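Local coordinates for protein mediator of RNA polymerase II transcription subunit 6 (Schizosaccharomyces pombe, PDB 4H61) that serves as a subunit of the Mediator complex, the coactivator that relays signals from gene-specific regulators to the RNA polymerase II transcription machinery, at residues Leu65-Val74 and Ile86-Glu94. Sequence-based numbering, arbitrary orientation.
Sequences LKRLTGIQFV and IQKQNRLNE
Gln-72 and Gln-89 face each other as a hydrogen-bonded antiparallel pair, and a single bond links their side-chain amides as well, on the face that also carries Gln-87 and Arg-91. Gln-89 NE2 gives a hydrogen to Gln-72 OE1 at 3.1 Å, within the carbonyl plane of the acceptor, and the two amides lie nearly coplanar, 28° apart. Gln-87 NE2 in turn donates to Gln-89 OE1 (2.8 Å), while Gln-72 NE2 reaches back to Leu-65 O (2.8 Å) and also meets Asn-43 OD1. A chain of three amides thus runs to the backbone of Leu-65 in helix 61-66, holding those of Gln-72 and Gln-89 at both oxygen and nitrogen. Leu-65 O is gripped twice, by Gln-72 NE2 and Leu-68 N from opposite faces of its plane.

The stem of Arg-91, carried outward by CG lying opposite the backbone N (chi1 175°), passes obliquely across the Gln-72 amide, CD 3.3 Å from Gln-72 OE1, which lies at the guanidinium edge. Lys-66 CA covers one guanidinium face, and Arg-91 NE donates to Asn-93 O at 2.8 Å, tying the strand end to the turn beyond.

On the other face, Lys-88 runs alongside Phe-73, pointing the same way, with CD 3.4 Å from ring atom CE1; Phe-32 meets the same ring. Ile-86 CG2 sits at the ring edge.

Hydrogen-bonded and non-hydrogen-bonded pairs alternate from Gly-70 to Val-74, the regular register of an antiparallel beta hairpin, here strands 70-79 and 83-91 of the four-stranded Med6 sheet.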
loop_
_atom_site.group_PDB
_atom_site.type_symbol
_atom_site.label_atom_id
_atom_site.label_comp_id
_atom_site.label_asym_id
_atom_site.label_seq_id
_atom_site.Cartn_x
_atom_site.Cartn_y
_atom_site.Cartn_z
ATOM N N LEU A 65 -7.211 0.300 -8.489
ATOM C CA LEU A 65 -6.863 -0.969 -7.862
ATOM C C LEU A 65 -8.056 -1.917 -7.691
ATOM O O LEU A 65 -7.887 -3.137 -7.704
ATOM C CB LEU A 65 -6.163 -0.738 -6.519
ATOM C CG LEU A 65 -4.786 -0.076 -6.636
ATOM C CD1 LEU A 65 -4.178 0.258 -5.270
ATOM C CD2 LEU A 65 -3.849 -0.956 -7.449
ATOM N N LYS A 66 -9.257 -1.367 -7.533
ATOM C CA LYS A 66 -10.430 -2.213 -7.315
ATOM C C LYS A 66 -10.686 -3.140 -8.501
ATOM O O LYS A 66 -11.118 -4.282 -8.327
ATOM C CB LYS A 66 -11.669 -1.377 -6.974
ATOM C CG LYS A 66 -11.642 -0.794 -5.564
ATOM C CD LYS A 66 -12.753 0.232 -5.329
ATOM C CE LYS A 66 -14.133 -0.411 -5.172
ATOM N NZ LYS A 66 -15.207 0.623 -5.012
ATOM N N ARG A 67 -10.366 -2.657 -9.698
ATOM C CA ARG A 67 -10.589 -3.408 -10.933
ATOM C C ARG A 67 -9.531 -4.477 -11.191
ATOM O O ARG A 67 -9.613 -5.204 -12.177
ATOM C CB ARG A 67 -10.610 -2.453 -12.131
ATOM C CG ARG A 67 -11.111 -1.053 -11.806
ATOM C CD ARG A 67 -10.814 -0.105 -12.948
ATOM N NE ARG A 67 -11.094 -0.732 -14.233
ATOM C CZ ARG A 67 -10.234 -0.781 -15.245
ATOM N NH1 ARG A 67 -9.036 -0.229 -15.130
ATOM N NH2 ARG A 67 -10.583 -1.374 -16.377
ATOM N N LEU A 68 -8.525 -4.562 -10.327
ATOM C CA LEU A 68 -7.421 -5.491 -10.559
ATOM C C LEU A 68 -7.267 -6.505 -9.434
ATOM O O LEU A 68 -7.768 -6.295 -8.327
ATOM C CB LEU A 68 -6.115 -4.717 -10.739
ATOM C CG LEU A 68 -6.153 -3.570 -11.748
ATOM C CD1 LEU A 68 -4.881 -2.770 -11.655
ATOM C CD2 LEU A 68 -6.357 -4.091 -13.170
ATOM N N THR A 69 -6.577 -7.603 -9.728
ATOM C CA THR A 69 -6.256 -8.621 -8.722
ATOM C C THR A 69 -4.748 -8.851 -8.662
ATOM O O THR A 69 -4.055 -8.778 -9.682
ATOM C CB THR A 69 -6.975 -9.961 -9.002
ATOM O OG1 THR A 69 -6.554 -10.491 -10.266
ATOM C CG2 THR A 69 -8.473 -9.767 -9.043
ATOM N N GLY A 70 -4.238 -9.117 -7.463
ATOM C CA GLY A 70 -2.813 -9.306 -7.268
ATOM C C GLY A 70 -2.262 -8.461 -6.142
ATOM O O GLY A 70 -3.025 -7.802 -5.424
ATOM N N ILE A 71 -0.937 -8.480 -5.980
ATOM C CA ILE A 71 -0.267 -7.665 -4.962
ATOM C C ILE A 71 -0.561 -6.167 -5.137
ATOM O O ILE A 71 -0.491 -5.631 -6.249
ATOM C CB ILE A 71 1.265 -7.885 -4.976
ATOM C CG1 ILE A 71 1.599 -9.357 -4.725
ATOM C CG2 ILE A 71 1.954 -7.007 -3.946
ATOM C CD1 ILE A 71 0.915 -9.927 -3.535
ATOM N N GLN A 72 -0.900 -5.496 -4.041
ATOM C CA GLN A 72 -1.209 -4.070 -4.087
ATOM C C GLN A 72 -0.637 -3.366 -2.872
ATOM O O GLN A 72 -0.528 -3.958 -1.795
ATOM C CB GLN A 72 -2.726 -3.822 -4.139
ATOM C CG GLN A 72 -3.446 -4.501 -5.296
ATOM C CD GLN A 72 -4.915 -4.074 -5.433
ATOM O OE1 GLN A 72 -5.580 -3.713 -4.448
ATOM N NE2 GLN A 72 -5.423 -4.119 -6.666
ATOM N N PHE A 73 -0.278 -2.101 -3.054
ATOM C CA PHE A 73 0.141 -1.254 -1.947
ATOM C C PHE A 73 -0.817 -0.081 -1.818
ATOM O O PHE A 73 -1.082 0.627 -2.790
ATOM C CB PHE A 73 1.564 -0.745 -2.168
ATOM C CG PHE A 73 2.594 -1.837 -2.173
ATOM C CD1 PHE A 73 3.123 -2.314 -0.979
ATOM C CD2 PHE A 73 3.019 -2.402 -3.368
ATOM C CE1 PHE A 73 4.065 -3.326 -0.977
ATOM C CE2 PHE A 73 3.967 -3.421 -3.376
ATOM C CZ PHE A 73 4.491 -3.882 -2.180
ATOM N N VAL A 74 -1.352 0.118 -0.621
ATOM C CA VAL A 74 -2.268 1.221 -0.398
ATOM C C VAL A 74 -1.915 1.955 0.882
ATOM O O VAL A 74 -1.297 1.392 1.792
ATOM C CB VAL A 74 -3.744 0.749 -0.331
ATOM C CG1 VAL A 74 -4.117 -0.024 -1.585
ATOM C CG2 VAL A 74 -3.982 -0.101 0.912
ATOM N N ILE A 86 1.432 2.157 5.250
ATOM C CA ILE A 86 1.178 1.503 3.973
ATOM C C ILE A 86 0.937 0.024 4.183
ATOM O O ILE A 86 1.594 -0.597 5.015
ATOM C CB ILE A 86 2.376 1.693 3.028
ATOM C CG1 ILE A 86 2.568 3.180 2.724
ATOM C CG2 ILE A 86 2.192 0.903 1.746
ATOM C CD1 ILE A 86 3.803 3.475 1.935
ATOM N N GLN A 87 -0.009 -0.537 3.437
ATOM C CA GLN A 87 -0.328 -1.952 3.548
ATOM C C GLN A 87 -0.130 -2.687 2.232
ATOM O O GLN A 87 -0.643 -2.267 1.189
ATOM C CB GLN A 87 -1.771 -2.118 4.005
ATOM C CG GLN A 87 -2.344 -3.493 3.767
ATOM C CD GLN A 87 -3.723 -3.644 4.373
ATOM O OE1 GLN A 87 -3.920 -3.361 5.556
ATOM N NE2 GLN A 87 -4.693 -4.080 3.564
ATOM N N LYS A 88 0.629 -3.778 2.286
ATOM C CA LYS A 88 0.744 -4.703 1.165
ATOM C C LYS A 88 -0.409 -5.680 1.292
ATOM O O LYS A 88 -0.642 -6.229 2.369
ATOM C CB LYS A 88 2.093 -5.436 1.204
ATOM C CG LYS A 88 2.251 -6.626 0.244
ATOM C CD LYS A 88 3.695 -6.681 -0.265
ATOM C CE LYS A 88 4.306 -8.077 -0.310
ATOM N NZ LYS A 88 5.001 -8.448 0.957
ATOM N N GLN A 89 -1.141 -5.882 0.203
ATOM C CA GLN A 89 -2.299 -6.762 0.232
ATOM C C GLN A 89 -2.449 -7.539 -1.076
ATOM O O GLN A 89 -2.041 -7.079 -2.140
ATOM C CB GLN A 89 -3.565 -5.950 0.498
ATOM C CG GLN A 89 -4.097 -5.204 -0.727
ATOM C CD GLN A 89 -5.086 -4.104 -0.370
ATOM O OE1 GLN A 89 -5.209 -3.713 0.792
ATOM N NE2 GLN A 89 -5.798 -3.603 -1.375
ATOM N N ASN A 90 -3.017 -8.732 -0.996
ATOM C CA ASN A 90 -3.338 -9.457 -2.196
ATOM C C ASN A 90 -4.819 -9.308 -2.466
ATOM O O ASN A 90 -5.644 -9.829 -1.720
ATOM C CB ASN A 90 -2.988 -10.931 -2.053
ATOM C CG ASN A 90 -3.317 -11.727 -3.306
ATOM O OD1 ASN A 90 -3.381 -11.174 -4.411
ATOM N ND2 ASN A 90 -3.543 -13.026 -3.140
ATOM N N ARG A 91 -5.167 -8.591 -3.526
ATOM C CA ARG A 91 -6.571 -8.359 -3.822
ATOM C C ARG A 91 -7.165 -9.518 -4.610
ATOM O O ARG A 91 -6.738 -9.804 -5.726
ATOM C CB ARG A 91 -6.742 -7.039 -4.571
ATOM C CG ARG A 91 -8.154 -6.785 -5.029
ATOM C CD ARG A 91 -8.428 -5.304 -5.163
ATOM N NE ARG A 91 -9.755 -5.021 -4.645
ATOM C CZ ARG A 91 -9.999 -4.263 -3.586
ATOM N NH1 ARG A 91 -9.001 -3.672 -2.945
ATOM N NH2 ARG A 91 -11.252 -4.080 -3.187
ATOM N N LEU A 92 -8.153 -10.181 -4.021
ATOM C CA LEU A 92 -8.727 -11.392 -4.613
ATOM C C LEU A 92 -9.744 -11.042 -5.676
ATOM O O LEU A 92 -9.835 -11.721 -6.695
ATOM C CB LEU A 92 -9.372 -12.271 -3.543
ATOM C CG LEU A 92 -8.483 -13.229 -2.739
ATOM C CD1 LEU A 92 -7.085 -12.681 -2.503
ATOM C CD2 LEU A 92 -9.159 -13.528 -1.408
ATOM N N ASN A 93 -10.507 -9.983 -5.418
ATOM C CA ASN A 93 -11.468 -9.429 -6.372
ATOM C C ASN A 93 -11.904 -8.033 -5.942
ATOM O O ASN A 93 -11.199 -7.356 -5.197
ATOM C CB ASN A 93 -12.683 -10.334 -6.505
ATOM C CG ASN A 93 -13.220 -10.782 -5.167
ATOM O OD1 ASN A 93 -13.611 -9.960 -4.329
ATOM N ND2 ASN A 93 -13.248 -12.095 -4.955
ATOM N N GLU A 94 -13.077 -7.606 -6.386
ATOM C CA GLU A 94 -13.516 -6.238 -6.129
ATOM C C GLU A 94 -14.006 -6.046 -4.704
ATOM O O GLU A 94 -14.168 -4.917 -4.242
ATOM C CB GLU A 94 -14.604 -5.842 -7.122
ATOM C CG GLU A 94 -14.238 -6.173 -8.553
ATOM C CD GLU A 94 -15.260 -5.687 -9.553
ATOM O OE1 GLU A 94 -16.449 -5.539 -9.182
ATOM O OE2 GLU A 94 -14.867 -5.452 -10.718
#